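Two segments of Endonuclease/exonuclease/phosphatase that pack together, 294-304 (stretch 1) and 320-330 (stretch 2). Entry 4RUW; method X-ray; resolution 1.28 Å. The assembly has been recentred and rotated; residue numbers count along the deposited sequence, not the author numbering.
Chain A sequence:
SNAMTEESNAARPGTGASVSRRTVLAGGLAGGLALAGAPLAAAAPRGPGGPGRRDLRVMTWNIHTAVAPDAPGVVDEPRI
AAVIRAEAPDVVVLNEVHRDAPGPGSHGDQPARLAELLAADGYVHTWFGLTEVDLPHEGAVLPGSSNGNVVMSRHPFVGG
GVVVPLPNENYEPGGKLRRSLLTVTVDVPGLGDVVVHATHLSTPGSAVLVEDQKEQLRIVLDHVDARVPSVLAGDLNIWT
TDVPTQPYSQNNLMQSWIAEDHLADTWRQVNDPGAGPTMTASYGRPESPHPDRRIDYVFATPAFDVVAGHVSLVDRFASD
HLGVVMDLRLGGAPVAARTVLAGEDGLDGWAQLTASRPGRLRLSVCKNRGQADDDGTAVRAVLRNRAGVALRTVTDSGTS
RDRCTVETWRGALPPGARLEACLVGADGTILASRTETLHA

Stretch 1 294-304: RIDYVFATPAF
Stretch 2, residues 320-330: DHLGVVMDLRL

Two strands of one chain, 296-300 and the strand ending at Leu330, run in nearly the same direction: their axes cross at -20° and approach to 7.9 Å. That spacing is too wide for backbone pairing, so side chains fill the gap over most of the length, and only at the C-terminal end do the backbones come together. CA atoms lie nearest in the pairs Asp296-Val324 (7.2 Å), Val298-Met326 (7.5 Å) and Phe304-Leu330 (4.6 Å). Strand residues keep extended phi/psi, from -109/129 at Asp296 to -131/151 at Ala300 and from -113/125 at Val324 to -114/165 at Leu328. The alternation sends Asp296, Val298 and Ala300 toward Val324, Met326 and Leu328, which point back, while Tyr297, Phe299 and Val325 point away.

At the N-terminal end the contact is polar. His321 (chi1 -72°, chi2 -119°) donates from ND1 to OD1 of Asp296 (chi1 -65°, chi2 86°) at 2.7 Å and 162°; the carboxylate oxygen sits at the ring edge, near its plane, as a straight bond to a ring nitrogen requires. Ile295 (p, chi2 t) points sideways at CB but reaches across, its CD1 lying 3.8 Å from His321 CE1. A water joins the other carboxylate oxygen to the second stretch, donating to Leu322 O at 2.8 Å and, weakly, to Asp296 OD2 at 2.9 Å.

Next comes the apolar middle. Val324 (t) rests its CG2 3.9 Å from Asp296 O and 4.2 Å from Asp296 CB, while its CG1 lies 4.5 Å from CG2 of Val298 (t). On from there, Val298 CB meets CG of selenomethionine Met326 (m, m, m) at 3.8 Å. The small Ala300 leaves room for Leu328 (m, t), whose CD1 comes to 4.3 Å from Ala300 CB.

Beyond Ala300 the first stretch turns. A type I turn from Thr301 to Phe304, with Pro302 at -63/-23 and Ala303 at -64/-22, is closed by Phe304 N to Thr301 O at 3.1 Å. It brings Phe304 (-87/141) beside Leu330 (-89/122) as an antiparallel, non-hydrogen-bonded bridge, with both side chains on the same face of the sheet. The backbones are close enough here for a CA-H...O contact, Phe304 CA to Arg329 O at 3.5 Å, 139° at the hydrogen.

The Phe304 ring (chi1 -76°, chi2 -76°) is the wedge of this end, held between two leucines. Leu328 CD1 lies over one face, and Leu328 CB is 3.8 Å from Phe304 CD1. Leu330 (t, p) covers the opposite face: its CD1 stands 3.9 Å from the Phe304 ring centroid, 10° off the normal, in a CH-pi contact. The same methyl fits between ring and turn, with Leu330 CD1 3.7 Å from Ala303 CB. Altogether the two stretches bury 592 Å², both sides summed.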

# COMPACT_ATOMS: atom_id res chain seq x y z
N ARG A 294 9.46 -4.06 3.95
CA ARG A 294 8.69 -3.10 3.17
C ARG A 294 7.27 -3.18 3.72
O ARG A 294 6.57 -4.18 3.51
CB ARG A 294 8.72 -3.47 1.69
CG ARG A 294 7.99 -2.49 0.79
CD ARG A 294 8.20 -2.82 -0.68
NE ARG A 294 7.51 -4.05 -1.08
CZ ARG A 294 6.31 -4.08 -1.66
NH1 ARG A 294 5.65 -2.95 -1.90
NH2 ARG A 294 5.77 -5.24 -2.00
N ILE A 295 6.86 -2.15 4.46
CA ILE A 295 5.60 -2.18 5.19
C ILE A 295 4.74 -0.95 4.94
O ILE A 295 3.64 -0.84 5.49
CB ILE A 295 5.82 -2.40 6.72
CG1 ILE A 295 6.65 -1.26 7.32
CG2 ILE A 295 6.46 -3.76 7.01
CD1 ILE A 295 6.74 -1.31 8.84
N ASP A 296 5.25 -0.02 4.13
CA ASP A 296 4.52 1.16 3.69
C ASP A 296 4.20 0.94 2.22
O ASP A 296 5.10 0.59 1.45
CB ASP A 296 5.38 2.40 3.84
CG ASP A 296 5.74 2.72 5.29
OD1 ASP A 296 6.73 2.17 5.82
OD2 ASP A 296 5.04 3.57 5.89
N TYR A 297 2.94 1.11 1.84
CA TYR A 297 2.48 0.72 0.52
C TYR A 297 1.65 1.80 -0.15
O TYR A 297 1.00 2.62 0.51
CB TYR A 297 1.55 -0.50 0.64
CG TYR A 297 2.17 -1.77 1.16
CD1 TYR A 297 2.63 -2.75 0.29
CD2 TYR A 297 2.25 -2.02 2.52
CE1 TYR A 297 3.17 -3.93 0.75
CE2 TYR A 297 2.78 -3.20 3.00
CZ TYR A 297 3.24 -4.16 2.11
OH TYR A 297 3.76 -5.35 2.56
N VAL A 298 1.63 1.75 -1.48
CA VAL A 298 0.61 2.43 -2.28
C VAL A 298 -0.06 1.38 -3.14
O VAL A 298 0.59 0.79 -4.01
CB VAL A 298 1.22 3.56 -3.15
CG1 VAL A 298 0.12 4.19 -4.01
CG2 VAL A 298 1.90 4.59 -2.28
N PHE A 299 -1.33 1.13 -2.89
CA PHE A 299 -2.15 0.23 -3.70
C PHE A 299 -3.04 1.06 -4.61
O PHE A 299 -3.52 2.12 -4.21
CB PHE A 299 -3.01 -0.67 -2.81
CG PHE A 299 -2.25 -1.79 -2.16
CD1 PHE A 299 -2.08 -3.00 -2.83
CD2 PHE A 299 -1.72 -1.66 -0.88
CE1 PHE A 299 -1.38 -4.04 -2.25
CE2 PHE A 299 -1.02 -2.71 -0.30
CZ PHE A 299 -0.84 -3.90 -0.99
N ALA A 300 -3.27 0.58 -5.83
CA ALA A 300 -4.10 1.31 -6.79
C ALA A 300 -5.14 0.38 -7.41
O ALA A 300 -4.91 -0.82 -7.54
CB ALA A 300 -3.24 1.96 -7.87
N THR A 301 -6.28 0.96 -7.79
CA THR A 301 -7.34 0.22 -8.45
C THR A 301 -7.01 -0.01 -9.93
O THR A 301 -6.05 0.57 -10.45
CB THR A 301 -8.67 0.96 -8.29
OG1 THR A 301 -8.56 2.26 -8.87
CG2 THR A 301 -9.04 1.09 -6.80
N PRO A 302 -7.78 -0.88 -10.61
CA PRO A 302 -7.34 -1.33 -11.94
C PRO A 302 -7.22 -0.24 -13.01
O PRO A 302 -6.49 -0.45 -13.97
CB PRO A 302 -8.41 -2.36 -12.33
CG PRO A 302 -8.83 -2.92 -11.01
CD PRO A 302 -8.88 -1.73 -10.10
N ALA A 303 -7.92 0.88 -12.87
CA ALA A 303 -7.83 1.94 -13.87
C ALA A 303 -6.43 2.54 -13.97
O ALA A 303 -6.09 3.15 -14.98
CB ALA A 303 -8.86 3.04 -13.61
N PHE A 304 -5.63 2.40 -12.92
CA PHE A 304 -4.28 2.94 -12.92
C PHE A 304 -3.26 1.98 -13.53
O PHE A 304 -3.30 0.78 -13.31
CB PHE A 304 -3.83 3.27 -11.50
CG PHE A 304 -4.42 4.52 -10.95
CD1 PHE A 304 -3.95 5.76 -11.35
CD2 PHE A 304 -5.44 4.47 -10.01
CE1 PHE A 304 -4.48 6.92 -10.85
CE2 PHE A 304 -5.98 5.63 -9.50
CZ PHE A 304 -5.49 6.86 -9.91
N ASP A 320 12.20 7.55 10.79
CA ASP A 320 12.59 6.15 10.86
C ASP A 320 11.92 5.27 9.79
O ASP A 320 12.22 4.08 9.70
CB ASP A 320 12.43 5.57 12.28
CG ASP A 320 10.99 5.51 12.75
OD1 ASP A 320 10.09 6.06 12.08
OD2 ASP A 320 10.77 4.92 13.81
N HIS A 321 11.03 5.86 8.99
CA HIS A 321 10.55 5.23 7.76
C HIS A 321 11.00 6.05 6.57
O HIS A 321 11.19 7.27 6.70
CB HIS A 321 9.02 5.17 7.71
CG HIS A 321 8.40 4.18 8.65
ND1 HIS A 321 7.64 3.11 8.22
CD2 HIS A 321 8.42 4.11 10.00
CE1 HIS A 321 7.22 2.42 9.27
NE2 HIS A 321 7.68 3.01 10.36
N LEU A 322 11.11 5.41 5.42
CA LEU A 322 11.34 6.10 4.16
C LEU A 322 10.01 6.42 3.49
O LEU A 322 9.07 5.62 3.53
CB LEU A 322 12.16 5.22 3.21
CG LEU A 322 13.55 4.82 3.69
CD1 LEU A 322 14.20 3.91 2.65
CD2 LEU A 322 14.44 6.04 3.97
N GLY A 323 9.95 7.57 2.84
CA GLY A 323 8.81 7.89 2.00
C GLY A 323 8.80 7.02 0.75
O GLY A 323 9.85 6.66 0.22
N VAL A 324 7.60 6.66 0.29
CA VAL A 324 7.43 5.89 -0.94
C VAL A 324 6.76 6.82 -1.94
O VAL A 324 5.70 7.39 -1.65
CB VAL A 324 6.56 4.63 -0.71
CG1 VAL A 324 6.33 3.89 -2.02
CG2 VAL A 324 7.20 3.72 0.34
N VAL A 325 7.37 6.99 -3.11
CA VAL A 325 6.92 7.95 -4.10
C VAL A 325 6.62 7.24 -5.40
O VAL A 325 7.53 6.73 -6.05
CB VAL A 325 8.00 9.04 -4.34
CG1 VAL A 325 7.47 10.12 -5.28
CG2 VAL A 325 8.46 9.64 -3.01
N MSE A 326 5.35 7.19 -5.77
CA MSE A 326 4.92 6.41 -6.93
C MSE A 326 4.38 7.31 -8.03
O MSE A 326 3.62 8.24 -7.77
CB MSE A 326 3.79 5.46 -6.54
CG MSE A 326 4.15 4.48 -5.42
SE MSE A 326 5.70 3.37 -5.78
CE MSE A 326 5.20 2.70 -7.53
N ASP A 327 4.76 6.99 -9.26
CA ASP A 327 4.24 7.67 -10.44
C ASP A 327 3.25 6.73 -11.12
O ASP A 327 3.62 5.65 -11.59
CB ASP A 327 5.38 8.04 -11.39
CG ASP A 327 6.23 9.19 -10.85
OD1 ASP A 327 5.66 10.19 -10.39
OD2 ASP A 327 7.47 9.08 -10.88
N LEU A 328 1.99 7.16 -11.15
CA LEU A 328 0.90 6.38 -11.72
C LEU A 328 0.36 7.11 -12.95
O LEU A 328 0.64 8.29 -13.15
CB LEU A 328 -0.23 6.22 -10.69
CG LEU A 328 0.19 5.73 -9.30
CD1 LEU A 328 -1.02 5.65 -8.38
CD2 LEU A 328 0.90 4.38 -9.39
N ARG A 329 -0.42 6.40 -13.76
CA ARG A 329 -1.05 7.00 -14.92
C ARG A 329 -2.45 6.45 -15.02
O ARG A 329 -2.65 5.24 -14.96
CB ARG A 329 -0.26 6.66 -16.18
CG ARG A 329 -0.79 7.32 -17.44
CD ARG A 329 0.19 7.13 -18.58
NE ARG A 329 1.45 7.80 -18.29
CZ ARG A 329 2.63 7.40 -18.76
NH1 ARG A 329 2.72 6.33 -19.54
NH2 ARG A 329 3.73 8.07 -18.44
N LEU A 330 -3.43 7.31 -15.16
CA LEU A 330 -4.80 6.86 -15.19
C LEU A 330 -5.22 6.55 -16.60
O LEU A 330 -5.17 7.39 -17.46
CB LEU A 330 -5.73 7.92 -14.59
CG LEU A 330 -7.19 7.55 -14.40
CD1 LEU A 330 -7.32 6.35 -13.49
CD2 LEU A 330 -7.96 8.74 -13.85
O HOH W 1 6.86 5.69 5.25